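Local coordinates for protein 4-hydroxybutyrate CoA-transferase (Porphyromonas gingivalis, PDB 3EH7) that probably transfers coenzyme A between acyl-CoA thioesters and small carboxylates such as acetate, at residues G203-C206 and A207-I210; V382-L385 and R386-D390; P110-R114 and K115-H119; V298-P301 and R302-A305; F421-E424 and L425-L429. All coordinates share one frame; numbering follows the deposited sequence.

Five short-range contacts sample helix ends, a turn and one helix interior. Interactions 2 and 4 are buried, lie against helix 341-350 and touch the second subunit; each contains a carboxylate that accepts a backbone N-H, and each carboxylate also pairs with arginine. Interaction 3 is partly buried, also meets the second subunit, and closes helix 109-114 with backbone bonds and apolar packing. Interaction 1, likewise partly buried, ends helix 197-208 beside the nine-stranded sheet and adds a water between two side chains. Interaction 5 is a surface contact on helix 419-433, about 46 Å from interaction 3 between centres, where side chains bond back to helix carbonyls.

Interaction 1: residues G203-C206 and A207-I210; sequences GRNC and AELI
The C-terminal turn of helix 197-208 is where Gly203-Cys206 and Ala207-Ile210 meet, as the helix runs out toward strand 215-217. Two ordinary i to i+4 bonds persist: Ala207 N donates to Gly203 O at 3.0 Å, and Glu208 N donates to Arg204 O at 3.2 Å. The next bond is shorter in sequence, for Leu209 N turns to Cys206 O at 2.8 Å. This i to i+3 bond tightens the last turn; its donor stands 52° out of the carbonyl plane. Ile210 lays its CG1 near the same oxygen, 3.7 Å from Cys206 O.

On the flank facing strand 397-400, Glu208 CB sits against Asn205 O at 3.2 Å, and the rest of its chain, extended beyond CG, carries the carboxylate toward the Asn205 amide. The two groups do not bond directly: a water donates to Asn205 OD1 at 2.7 Å and to Glu208 OE2 at 3.2 Å. Asn205 ND2 makes a weak hydrogen bond to Thr394 O, while OD1 takes the water. Both side chains also lie on Ile398 of that strand. The small Ala207 suits its buried place against Phe230 and Leu231, while Cys206 and Ile210 turn to strand 310-314.

The water gives a hydrogen to each of two oxygens, so an amide oxygen and a carboxylate, two acceptors that could not bond to each other directly, are probably joined through its hydrogens.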
loop_
_atom_site.group_PDB
_atom_site.type_symbol
_atom_site.label_atom_id
_atom_site.label_comp_id
_atom_site.label_asym_id
_atom_site.label_seq_id
_atom_site.Cartn_x
_atom_site.Cartn_y
_atom_site.Cartn_z
ATOM N N GLY A 203 22.441 5.182 -13.254
ATOM C CA GLY A 203 21.740 4.963 -14.502
ATOM C C GLY A 203 22.083 3.632 -15.138
ATOM O O GLY A 203 21.236 2.950 -15.676
ATOM N N ARG A 204 23.359 3.299 -15.082
ATOM C CA ARG A 204 23.869 2.074 -15.660
ATOM C C ARG A 204 23.319 0.856 -14.911
ATOM O O ARG A 204 22.964 -0.157 -15.525
ATOM C CB ARG A 204 25.395 2.094 -15.609
ATOM C CG ARG A 204 26.065 1.454 -16.787
ATOM C CD ARG A 204 27.556 1.357 -16.544
ATOM N NE ARG A 204 28.207 2.660 -16.592
ATOM C CZ ARG A 204 28.722 3.191 -17.695
ATOM N NH1 ARG A 204 29.304 4.381 -17.646
ATOM N NH2 ARG A 204 28.651 2.535 -18.847
ATOM N N ASN A 205 23.236 0.954 -13.588
ATOM C CA ASN A 205 22.622 -0.091 -12.775
ATOM C C ASN A 205 21.130 -0.226 -13.064
ATOM O O ASN A 205 20.623 -1.328 -13.160
ATOM C CB ASN A 205 22.842 0.193 -11.288
ATOM C CG ASN A 205 24.260 -0.101 -10.831
ATOM O OD1 ASN A 205 24.964 -0.912 -11.419
ATOM N ND2 ASN A 205 24.680 0.564 -9.773
ATOM N N CYS A 206 20.433 0.897 -13.226
ATOM C CA CYS A 206 19.025 0.843 -13.570
ATOM C C CYS A 206 18.824 0.121 -14.882
ATOM O O CYS A 206 17.973 -0.754 -14.959
ATOM C CB CYS A 206 18.409 2.236 -13.645
ATOM S SG CYS A 206 18.213 2.927 -12.013
ATOM N N ALA A 207 19.629 0.467 -15.900
ATOM C CA ALA A 207 19.522 -0.150 -17.237
ATOM C C ALA A 207 19.679 -1.657 -17.231
ATOM O O ALA A 207 19.050 -2.382 -18.021
ATOM C CB ALA A 207 20.549 0.463 -18.207
ATOM N N GLU A 208 20.545 -2.121 -16.357
ATOM C CA GLU A 208 20.746 -3.540 -16.156
ATOM C C GLU A 208 19.448 -4.244 -15.792
ATOM O O GLU A 208 19.307 -5.429 -16.020
ATOM C CB GLU A 208 21.674 -3.702 -14.973
ATOM C CG GLU A 208 22.600 -4.850 -15.019
ATOM C CD GLU A 208 23.734 -4.632 -14.040
ATOM O OE1 GLU A 208 24.751 -3.985 -14.408
ATOM O OE2 GLU A 208 23.586 -5.098 -12.895
ATOM N N LEU A 209 18.528 -3.526 -15.149
ATOM C CA LEU A 209 17.332 -4.174 -14.626
ATOM C C LEU A 209 16.169 -4.088 -15.624
ATOM O O LEU A 209 15.092 -4.661 -15.386
ATOM C CB LEU A 209 16.974 -3.575 -13.255
ATOM C CG LEU A 209 17.966 -3.816 -12.113
ATOM C CD1 LEU A 209 17.512 -3.067 -10.841
ATOM C CD2 LEU A 209 18.131 -5.303 -11.811
ATOM N N ILE A 210 16.399 -3.395 -16.744
ATOM C CA ILE A 210 15.387 -3.173 -17.757
ATOM C C ILE A 210 15.630 -4.080 -18.946
ATOM O O ILE A 210 16.664 -3.966 -19.620
ATOM C CB ILE A 210 15.398 -1.704 -18.229
ATOM C CG1 ILE A 210 14.957 -0.804 -17.078
ATOM C CG2 ILE A 210 14.485 -1.531 -19.492
ATOM C CD1 ILE A 210 15.132 0.671 -17.278
HETATM O O HOH W 1 25.522 -3.515 -10.875
#

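Interaction 2: residues V382-L385 and R386-D390; sequences VTTL and RNEVD
The backbone folds back after strand 382-384 in a type I beta turn over residues 385-388, whose first carbonyl, Leu385 O, receives Glu388 N at 2.9 Å from above its plane and, more weakly, Val389 N at 3.3 Å. Residues 386 and 387 at the corner have helical backbone angles, which bring the two donors round to one oxygen.

The turn is tied a second time by a side chain. Glu388 OE2 accepts Leu385 N at 3.1 Å in a nearly straight bond (170° at the hydrogen), using its anti lone pair, the one away from OE1. Glu388 CG lies between the backbone N and the carbonyl carbon, chi1 53°, and the chain extended beyond it carries the carboxylate back over the turn to the strand's end. There the carboxylate passes obliquely over Leu385, with OE2 3.5 Å from Leu385 CB. Farther back on the chain, Thr384 CG2 packs 3.6 Å from Glu388 CG.

This buried carboxylate has further partners: OE1 pairs with Arg346 of the same chain and with Arg346 of the second subunit, so two positive charges probably stabilise its ionised form. Glutamate suits the place because its length reaches both the local N-H and the arginines. Leu385 touches both these arginines, and Arg386, its chain extended from CG to NE, packs on Phe101 of the second subunit.

Just upstream, Thr383 and Thr384 both face Val325 in a classic beta bulge. The whole is a bulged, weakly bonded strand followed by a type I turn leading to strand 391-394, placed at the dimer interface.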
loop_
_atom_site.group_PDB
_atom_site.type_symbol
_atom_site.label_atom_id
_atom_site.label_comp_id
_atom_site.label_asym_id
_atom_site.label_seq_id
_atom_site.Cartn_x
_atom_site.Cartn_y
_atom_site.Cartn_z
ATOM N N VAL A 382 7.232 8.043 6.461
ATOM C CA VAL A 382 7.416 6.920 5.577
ATOM C C VAL A 382 6.443 7.022 4.394
ATOM O O VAL A 382 5.262 7.309 4.585
ATOM C CB VAL A 382 7.276 5.554 6.333
ATOM C CG1 VAL A 382 7.334 4.396 5.346
ATOM C CG2 VAL A 382 8.394 5.419 7.396
ATOM N N THR A 383 6.941 6.842 3.171
ATOM C CA THR A 383 6.095 6.956 1.992
ATOM C C THR A 383 5.974 5.658 1.221
ATOM O O THR A 383 4.990 5.468 0.487
ATOM C CB THR A 383 6.506 8.124 1.056
ATOM O OG1 THR A 383 7.880 7.988 0.679
ATOM C CG2 THR A 383 6.310 9.488 1.791
ATOM N N THR A 384 6.933 4.760 1.395
ATOM C CA THR A 384 6.814 3.387 0.897
ATOM C C THR A 384 7.222 2.436 2.022
ATOM O O THR A 384 8.261 2.634 2.627
ATOM C CB THR A 384 7.672 3.172 -0.389
ATOM O OG1 THR A 384 7.162 4.012 -1.441
ATOM C CG2 THR A 384 7.602 1.763 -0.855
ATOM N N LEU A 385 6.388 1.428 2.314
ATOM C CA LEU A 385 6.541 0.580 3.499
ATOM C C LEU A 385 7.721 -0.369 3.330
ATOM O O LEU A 385 8.028 -0.806 2.208
ATOM C CB LEU A 385 5.248 -0.250 3.738
ATOM C CG LEU A 385 3.965 0.535 4.094
ATOM C CD1 LEU A 385 2.690 -0.330 3.869
ATOM C CD2 LEU A 385 4.052 1.031 5.550
ATOM N N ARG A 386 8.368 -0.737 4.420
ATOM C CA ARG A 386 9.461 -1.710 4.306
ATOM C C ARG A 386 8.987 -3.034 3.657
ATOM O O ARG A 386 9.740 -3.701 2.952
ATOM C CB ARG A 386 10.129 -1.973 5.654
ATOM C CG ARG A 386 9.339 -2.860 6.551
ATOM C CD ARG A 386 9.995 -3.182 7.898
ATOM N NE ARG A 386 9.003 -3.899 8.697
ATOM C CZ ARG A 386 9.235 -4.510 9.846
ATOM N NH1 ARG A 386 10.440 -4.493 10.416
ATOM N NH2 ARG A 386 8.238 -5.125 10.445
ATOM N N ASN A 387 7.736 -3.391 3.900
ATOM C CA ASN A 387 7.143 -4.618 3.345
ATOM C C ASN A 387 6.951 -4.561 1.852
ATOM O O ASN A 387 6.692 -5.588 1.267
ATOM C CB ASN A 387 5.786 -4.968 4.007
ATOM C CG ASN A 387 5.917 -5.364 5.483
ATOM O OD1 ASN A 387 7.020 -5.463 6.015
ATOM N ND2 ASN A 387 4.796 -5.597 6.143
ATOM N N GLU A 388 7.033 -3.383 1.223
ATOM C CA GLU A 388 6.841 -3.315 -0.229
ATOM C C GLU A 388 8.038 -2.901 -1.080
ATOM O O GLU A 388 8.004 -3.034 -2.306
ATOM C CB GLU A 388 5.625 -2.464 -0.581
ATOM C CG GLU A 388 5.585 -1.096 0.013
ATOM C CD GLU A 388 4.232 -0.480 -0.104
ATOM O OE1 GLU A 388 3.457 -1.020 -0.935
ATOM O OE2 GLU A 388 3.975 0.558 0.588
ATOM N N VAL A 389 9.109 -2.438 -0.448
ATOM C CA VAL A 389 10.285 -1.993 -1.208
ATOM C C VAL A 389 10.847 -3.206 -1.961
ATOM O O VAL A 389 10.777 -4.321 -1.442
ATOM C CB VAL A 389 11.296 -1.342 -0.249
ATOM C CG1 VAL A 389 11.721 -2.365 0.849
ATOM C CG2 VAL A 389 12.511 -0.778 -1.024
ATOM N N ASP A 390 11.375 -3.008 -3.177
ATOM C CA ASP A 390 11.830 -4.100 -4.025
ATOM C C ASP A 390 13.356 -3.925 -4.223
ATOM O O ASP A 390 14.122 -4.321 -3.344
ATOM C CB ASP A 390 11.002 -4.030 -5.316
ATOM C CG ASP A 390 11.248 -5.162 -6.263
ATOM O OD1 ASP A 390 11.980 -6.096 -5.885
ATOM O OD2 ASP A 390 10.646 -5.107 -7.386
#

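Interaction 3: residues P110-R114 and K115-H119; sequences PSMIR and KDILH
Ser111, Met112 and Ile113 at the end of helix 109-114 lend their carbonyls to Lys115, Leu118 and Asp116 in turn, making a C-terminal cap region with a left-handed residue, Asp116, two residues past the helix. Among these backbone bonds, Lys115 N still makes a regular one to Ser111 O at 2.8 Å. Asp116 N then turns to Ile113 O at 3.1 Å, and Leu118 N closes the wider loop by donating to Met112 O at 2.9 Å, almost straight at 175° though from above the carbonyl plane.

Apolar contacts fill the inside of this reversal. Met112, a selenomethionine, has CG anti to the backbone N (chi1 177°), which points its chain across the returning loop; it crosses Ile117 at about a right angle and Leu118 obliquely. Ile113 and Leu118 lie side by side, Ile113 CG1 4.1 Å from Leu118 CD2, a suitable branched pair for a buried seam. The second subunit reaches this patch through Gly403 and Lys402.

Two side chains have polar partners: Arg114 forms a salt bridge with Asp296, and within the loop His119 ND1 donates to Asp116 OD1 at 3.3 Å.

A CA-H...O contact completes the closure, Ile113 CA approaching Leu118 O at 3.4 Å, nearly straight at the hydrogen.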
loop_
_atom_site.group_PDB
_atom_site.type_symbol
_atom_site.label_atom_id
_atom_site.label_comp_id
_atom_site.label_asym_id
_atom_site.label_seq_id
_atom_site.Cartn_x
_atom_site.Cartn_y
_atom_site.Cartn_z
ATOM N N PRO A 110 -8.616 12.375 -7.304
ATOM C CA PRO A 110 -9.859 12.707 -8.050
ATOM C C PRO A 110 -11.144 12.231 -7.370
ATOM O O PRO A 110 -12.113 12.992 -7.284
ATOM C CB PRO A 110 -9.662 12.025 -9.400
ATOM C CG PRO A 110 -8.113 11.937 -9.532
ATOM C CD PRO A 110 -7.639 11.664 -8.151
ATOM N N SER A 111 -11.168 11.005 -6.844
ATOM C CA SER A 111 -12.389 10.551 -6.147
ATOM C C SER A 111 -12.639 11.350 -4.866
ATOM O O SER A 111 -13.785 11.649 -4.518
ATOM C CB SER A 111 -12.348 9.060 -5.854
ATOM O OG SER A 111 -11.216 8.762 -5.058
HETATM N N MSE A 112 -11.569 11.724 -4.173
HETATM C CA MSE A 112 -11.675 12.553 -2.984
HETATM C C MSE A 112 -12.236 13.933 -3.344
HETATM O O MSE A 112 -12.984 14.547 -2.561
HETATM C CB MSE A 112 -10.309 12.669 -2.311
HETATM C CG MSE A 112 -10.306 13.560 -1.110
HETATM SE SE MSE A 112 -8.635 13.602 -0.145
HETATM C CE MSE A 112 -8.675 11.757 0.612
ATOM N N ILE A 113 -11.879 14.417 -4.532
ATOM C CA ILE A 113 -12.415 15.670 -5.015
ATOM C C ILE A 113 -13.894 15.477 -5.352
ATOM O O ILE A 113 -14.723 16.266 -4.932
ATOM C CB ILE A 113 -11.640 16.220 -6.269
ATOM C CG1 ILE A 113 -10.258 16.714 -5.854
ATOM C CG2 ILE A 113 -12.444 17.368 -6.952
ATOM C CD1 ILE A 113 -9.383 17.150 -7.022
ATOM N N ARG A 114 -14.221 14.417 -6.088
ATOM C CA ARG A 114 -15.611 14.172 -6.491
ATOM C C ARG A 114 -16.529 13.893 -5.318
ATOM O O ARG A 114 -17.706 14.213 -5.393
ATOM C CB ARG A 114 -15.737 13.014 -7.479
ATOM C CG ARG A 114 -15.400 13.393 -8.895
ATOM C CD ARG A 114 -15.729 12.262 -9.838
ATOM N NE ARG A 114 -14.838 11.126 -9.636
ATOM C CZ ARG A 114 -13.629 10.986 -10.203
ATOM N NH1 ARG A 114 -13.114 11.919 -11.017
ATOM N NH2 ARG A 114 -12.924 9.898 -9.959
ATOM N N LYS A 115 -16.004 13.293 -4.256
ATOM C CA LYS A 115 -16.792 13.040 -3.057
ATOM C C LYS A 115 -16.799 14.203 -2.056
ATOM O O LYS A 115 -17.218 14.031 -0.908
ATOM C CB LYS A 115 -16.275 11.798 -2.366
ATOM C CG LYS A 115 -16.524 10.544 -3.148
ATOM C CD LYS A 115 -15.690 9.399 -2.561
ATOM C CE LYS A 115 -15.888 8.107 -3.357
ATOM N NZ LYS A 115 -17.290 7.619 -3.185
ATOM N N ASP A 116 -16.341 15.381 -2.485
ATOM C CA ASP A 116 -16.201 16.534 -1.600
ATOM C C ASP A 116 -15.427 16.283 -0.307
ATOM O O ASP A 116 -15.485 17.092 0.617
ATOM C CB ASP A 116 -17.578 17.115 -1.271
ATOM C CG ASP A 116 -17.890 18.369 -2.051
ATOM O OD1 ASP A 116 -17.162 18.728 -3.003
ATOM O OD2 ASP A 116 -18.902 19.009 -1.699
ATOM N N ILE A 117 -14.661 15.203 -0.241
ATOM C CA ILE A 117 -13.745 15.009 0.878
ATOM C C ILE A 117 -12.570 16.010 0.792
ATOM O O ILE A 117 -12.110 16.503 1.813
ATOM C CB ILE A 117 -13.230 13.573 0.961
ATOM C CG1 ILE A 117 -14.378 12.588 1.193
ATOM C CG2 ILE A 117 -12.192 13.434 2.067
ATOM C CD1 ILE A 117 -14.038 11.215 0.710
ATOM N N LEU A 118 -12.098 16.306 -0.421
ATOM C CA LEU A 118 -11.190 17.434 -0.668
ATOM C C LEU A 118 -11.952 18.394 -1.536
ATOM O O LEU A 118 -12.076 18.171 -2.747
ATOM C CB LEU A 118 -9.902 16.975 -1.369
ATOM C CG LEU A 118 -8.913 18.029 -1.886
ATOM C CD1 LEU A 118 -8.284 18.831 -0.792
ATOM C CD2 LEU A 118 -7.822 17.328 -2.664
ATOM N N HIS A 119 -12.495 19.441 -0.917
ATOM C CA HIS A 119 -13.400 20.340 -1.588
ATOM C C HIS A 119 -12.618 21.429 -2.304
ATOM O O HIS A 119 -11.747 22.080 -1.714
ATOM C CB HIS A 119 -14.379 20.963 -0.576
ATOM C CG HIS A 119 -15.285 21.999 -1.164
ATOM N ND1 HIS A 119 -16.486 21.684 -1.766
ATOM C CD2 HIS A 119 -15.156 23.345 -1.265
ATOM C CE1 HIS A 119 -17.059 22.793 -2.210
ATOM N NE2 HIS A 119 -16.274 23.815 -1.916
#

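Interaction 4: residues V298-P301 and R302-A305; sequences VNDP and RVIA
Asp300 and Arg302 form a side-on salt bridge with two bonds: Arg302 NE reaches Asp300 OD1 at 3.0 Å and Arg302 NH2 reaches Asp300 OD2 at 2.8 Å. Both oxygens use their syn lone pairs. The NE bond is nearly straight at 176° and lies in the guanidinium plane, whereas at NH2 the oxygen is tilted from that plane, since the two flat groups are turned 35° apart.

The same Asp300 also works as an N-cap. Its OD1 takes Arg302 N at 2.8 Å, met from above the carboxylate plane, so this one oxygen is gripped by a backbone N-H as well as by NE. With CG anti to the backbone N (chi1 -174°), the carboxylate swings beside the first turn of helix 301-304. Aspartate is short enough for this, and the helix dipole together with the arginine would probably favour its charged form.

The carbonyl Asp300 O is shared too. Val303 N comes from above its plane, and Ile304 N comes nearly along the C=O axis at 2.9 Å. Pro301, having no N-H to give, fits the first position of a helix, and its O accepts Ala305 N at 2.9 Å.

Packing follows outward. Val303 CG2 lies 3.8 Å from Asp300 CB, and Ile304 CG1 lies 3.3 Å from Val298 O.

Trp350 of the second subunit makes a cation-pi contact with Arg302 and packs on Asp300 and Pro301. Within the chain, Val303 and Ile304 lie on His240 of strand 238-240, while Pro301, Ile304 and Ala305 rest on helix 341-350.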
loop_
_atom_site.group_PDB
_atom_site.type_symbol
_atom_site.label_atom_id
_atom_site.label_comp_id
_atom_site.label_asym_id
_atom_site.label_seq_id
_atom_site.Cartn_x
_atom_site.Cartn_y
_atom_site.Cartn_z
ATOM N N VAL A 298 -4.352 6.626 -14.563
ATOM C CA VAL A 298 -2.934 6.288 -14.828
ATOM C C VAL A 298 -2.201 5.693 -13.631
ATOM O O VAL A 298 -1.421 4.727 -13.790
ATOM C CB VAL A 298 -2.130 7.468 -15.405
ATOM C CG1 VAL A 298 -0.646 7.064 -15.727
ATOM C CG2 VAL A 298 -2.836 8.037 -16.648
ATOM N N ASN A 299 -2.436 6.253 -12.442
ATOM C CA ASN A 299 -1.673 5.892 -11.253
ATOM C C ASN A 299 -2.381 4.829 -10.408
ATOM O O ASN A 299 -1.922 4.484 -9.331
ATOM C CB ASN A 299 -1.412 7.134 -10.372
ATOM C CG ASN A 299 -0.155 7.905 -10.742
ATOM O OD1 ASN A 299 0.104 8.179 -11.919
ATOM N ND2 ASN A 299 0.573 8.355 -9.720
ATOM N N ASP A 300 -3.525 4.335 -10.862
ATOM C CA ASP A 300 -4.222 3.312 -10.108
ATOM C C ASP A 300 -3.367 2.034 -10.180
ATOM O O ASP A 300 -3.059 1.567 -11.265
ATOM C CB ASP A 300 -5.559 3.041 -10.720
ATOM C CG ASP A 300 -6.399 2.075 -9.889
ATOM O OD1 ASP A 300 -5.878 1.131 -9.238
ATOM O OD2 ASP A 300 -7.598 2.264 -9.897
ATOM N N PRO A 301 -2.939 1.511 -9.031
ATOM C CA PRO A 301 -2.142 0.275 -9.087
ATOM C C PRO A 301 -2.775 -0.838 -9.930
ATOM O O PRO A 301 -2.064 -1.583 -10.597
ATOM C CB PRO A 301 -2.016 -0.104 -7.624
ATOM C CG PRO A 301 -2.011 1.235 -6.902
ATOM C CD PRO A 301 -3.094 1.992 -7.645
ATOM N N ARG A 302 -4.103 -0.943 -9.923
ATOM C CA ARG A 302 -4.791 -1.961 -10.734
ATOM C C ARG A 302 -4.695 -1.716 -12.241
ATOM O O ARG A 302 -4.789 -2.639 -13.016
ATOM C CB ARG A 302 -6.248 -2.066 -10.315
ATOM C CG ARG A 302 -6.398 -2.460 -8.837
ATOM C CD ARG A 302 -7.781 -2.140 -8.338
ATOM N NE ARG A 302 -8.046 -0.706 -8.360
ATOM C CZ ARG A 302 -9.186 -0.160 -7.949
ATOM N NH1 ARG A 302 -10.170 -0.925 -7.502
ATOM N NH2 ARG A 302 -9.361 1.154 -8.013
ATOM N N VAL A 303 -4.521 -0.461 -12.651
ATOM C CA VAL A 303 -4.356 -0.130 -14.070
ATOM C C VAL A 303 -2.901 -0.282 -14.463
ATOM O O VAL A 303 -2.581 -0.865 -15.507
ATOM C CB VAL A 303 -4.823 1.306 -14.388
ATOM C CG1 VAL A 303 -4.494 1.652 -15.840
ATOM C CG2 VAL A 303 -6.334 1.444 -14.090
ATOM N N ILE A 304 -2.020 0.251 -13.621
ATOM C CA ILE A 304 -0.597 0.076 -13.824
ATOM C C ILE A 304 -0.307 -1.409 -14.023
ATOM O O ILE A 304 0.416 -1.792 -14.974
ATOM C CB ILE A 304 0.253 0.605 -12.619
ATOM C CG1 ILE A 304 0.089 2.126 -12.440
ATOM C CG2 ILE A 304 1.729 0.263 -12.832
ATOM C CD1 ILE A 304 0.507 2.660 -11.068
ATOM N N ALA A 305 -0.867 -2.246 -13.149
ATOM C CA ALA A 305 -0.637 -3.720 -13.191
ATOM C C ALA A 305 -0.992 -4.413 -14.501
ATOM O O ALA A 305 -0.501 -5.527 -14.777
ATOM C CB ALA A 305 -1.414 -4.413 -12.055
#

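Interaction 5: residues F421-E424 and L425-L429; sequences FREE and LTKHL
Glu424 O is gripped by two sound donors of His428, a residue one turn on in helix 419-433: the backbone N at 3.2 Å and the ring atom ND1 at 3.0 Å. They arrive from opposite faces of the carbonyl plane, and the oxygen lies in the ring plane at the ring's edge. His428 CG stands beside its own backbone N (chi1 -75°), which turns the ring back along the helix. The ND1 bond places a hydrogen on that nitrogen and fixes the ring's rotation. The Glu424 side chain lies alongside, its carboxylate nearly coplanar with the ring.

Arg422 O is held in the same double way by Thr426, whose OG1 donates at 2.7 Å and whose N donates at 2.9 Å, again from opposite faces. Threonine suits a helix here because its hydroxyl can fold back to the preceding turn.

Leu425 takes the inward side, against Ile414 of helix 406-414 and Pro374, while its N bonds regularly to Phe421 O. Arg422 reaches Ala417 O and makes a cation-pi contact with Tyr396.

The charged ends of Glu423 and Lys427 are beyond a salt bridge, Glu423 OE2 being 4.5 Å from Lys427 NZ.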
loop_
_atom_site.group_PDB
_atom_site.type_symbol
_atom_site.label_atom_id
_atom_site.label_comp_id
_atom_site.label_asym_id
_atom_site.label_seq_id
_atom_site.Cartn_x
_atom_site.Cartn_y
_atom_site.Cartn_z
ATOM N N PHE A 421 30.297 5.675 5.319
ATOM C CA PHE A 421 29.219 5.421 6.280
ATOM C C PHE A 421 29.041 3.961 6.683
ATOM O O PHE A 421 28.265 3.660 7.606
ATOM C CB PHE A 421 27.929 5.998 5.738
ATOM C CG PHE A 421 27.951 7.477 5.687
ATOM C CD1 PHE A 421 27.934 8.208 6.867
ATOM C CD2 PHE A 421 28.087 8.143 4.486
ATOM C CE1 PHE A 421 27.997 9.597 6.842
ATOM C CE2 PHE A 421 28.171 9.519 4.454
ATOM C CZ PHE A 421 28.108 10.250 5.627
ATOM N N ARG A 422 29.795 3.071 6.038
ATOM C CA ARG A 422 29.605 1.643 6.238
ATOM C C ARG A 422 29.972 1.167 7.634
ATOM O O ARG A 422 29.355 0.249 8.152
ATOM C CB ARG A 422 30.387 0.857 5.195
ATOM C CG ARG A 422 29.845 1.055 3.767
ATOM C CD ARG A 422 30.463 0.117 2.745
ATOM N NE ARG A 422 30.055 0.505 1.402
ATOM C CZ ARG A 422 30.730 0.253 0.289
ATOM N NH1 ARG A 422 31.858 -0.438 0.325
ATOM N NH2 ARG A 422 30.288 0.706 -0.870
ATOM N N GLU A 423 30.984 1.791 8.237
ATOM C CA GLU A 423 31.439 1.391 9.542
ATOM C C GLU A 423 30.390 1.664 10.605
ATOM O O GLU A 423 30.093 0.790 11.410
ATOM C CB GLU A 423 32.741 2.111 9.906
ATOM C CG GLU A 423 33.464 1.472 11.045
ATOM C CD GLU A 423 34.817 2.129 11.336
ATOM O OE1 GLU A 423 35.557 2.457 10.377
ATOM O OE2 GLU A 423 35.145 2.300 12.532
ATOM N N GLU A 424 29.854 2.876 10.610
ATOM C CA GLU A 424 28.823 3.245 11.561
ATOM C C GLU A 424 27.514 2.477 11.304
ATOM O O GLU A 424 26.836 2.079 12.243
ATOM C CB GLU A 424 28.572 4.749 11.518
ATOM C CG GLU A 424 27.390 5.158 12.387
ATOM C CD GLU A 424 27.549 6.492 13.109
ATOM O OE1 GLU A 424 28.372 7.353 12.688
ATOM O OE2 GLU A 424 26.811 6.669 14.109
ATOM N N LEU A 425 27.161 2.254 10.040
ATOM C CA LEU A 425 25.984 1.433 9.741
ATOM C C LEU A 425 26.164 0.003 10.281
ATOM O O LEU A 425 25.243 -0.573 10.876
ATOM C CB LEU A 425 25.683 1.401 8.242
ATOM C CG LEU A 425 25.112 2.679 7.629
ATOM C CD1 LEU A 425 25.214 2.559 6.111
ATOM C CD2 LEU A 425 23.627 2.963 8.078
ATOM N N THR A 426 27.358 -0.553 10.088
ATOM C CA THR A 426 27.656 -1.900 10.550
ATOM C C THR A 426 27.568 -2.018 12.070
ATOM O O THR A 426 27.178 -3.062 12.612
ATOM C CB THR A 426 29.033 -2.348 10.054
ATOM O OG1 THR A 426 28.996 -2.412 8.629
ATOM C CG2 THR A 426 29.410 -3.731 10.607
ATOM N N LYS A 427 27.918 -0.952 12.778
ATOM C CA LYS A 427 27.843 -1.058 14.221
ATOM C C LYS A 427 26.391 -1.026 14.693
ATOM O O LYS A 427 26.039 -1.795 15.572
ATOM C CB LYS A 427 28.786 -0.088 14.928
ATOM C CG LYS A 427 28.303 1.298 15.225
ATOM C CD LYS A 427 29.420 2.029 15.995
ATOM C CE LYS A 427 30.554 2.527 15.070
ATOM N NZ LYS A 427 31.936 2.352 15.686
ATOM N N HIS A 428 25.531 -0.231 14.063
ATOM C CA HIS A 428 24.092 -0.343 14.324
ATOM C C HIS A 428 23.577 -1.744 13.979
ATOM O O HIS A 428 22.817 -2.322 14.727
ATOM C CB HIS A 428 23.300 0.736 13.587
ATOM C CG HIS A 428 23.434 2.094 14.209
ATOM N ND1 HIS A 428 24.488 2.944 13.924
ATOM C CD2 HIS A 428 22.668 2.740 15.125
ATOM C CE1 HIS A 428 24.357 4.061 14.618
ATOM N NE2 HIS A 428 23.260 3.964 15.355
ATOM N N LEU A 429 24.007 -2.298 12.857
ATOM C CA LEU A 429 23.678 -3.678 12.522
ATOM C C LEU A 429 24.039 -4.585 13.695
ATOM O O LEU A 429 23.232 -5.409 14.108
ATOM C CB LEU A 429 24.422 -4.113 11.250
ATOM C CG LEU A 429 24.473 -5.587 10.831
ATOM C CD1 LEU A 429 23.173 -6.037 10.234
ATOM C CD2 LEU A 429 25.593 -5.816 9.830
#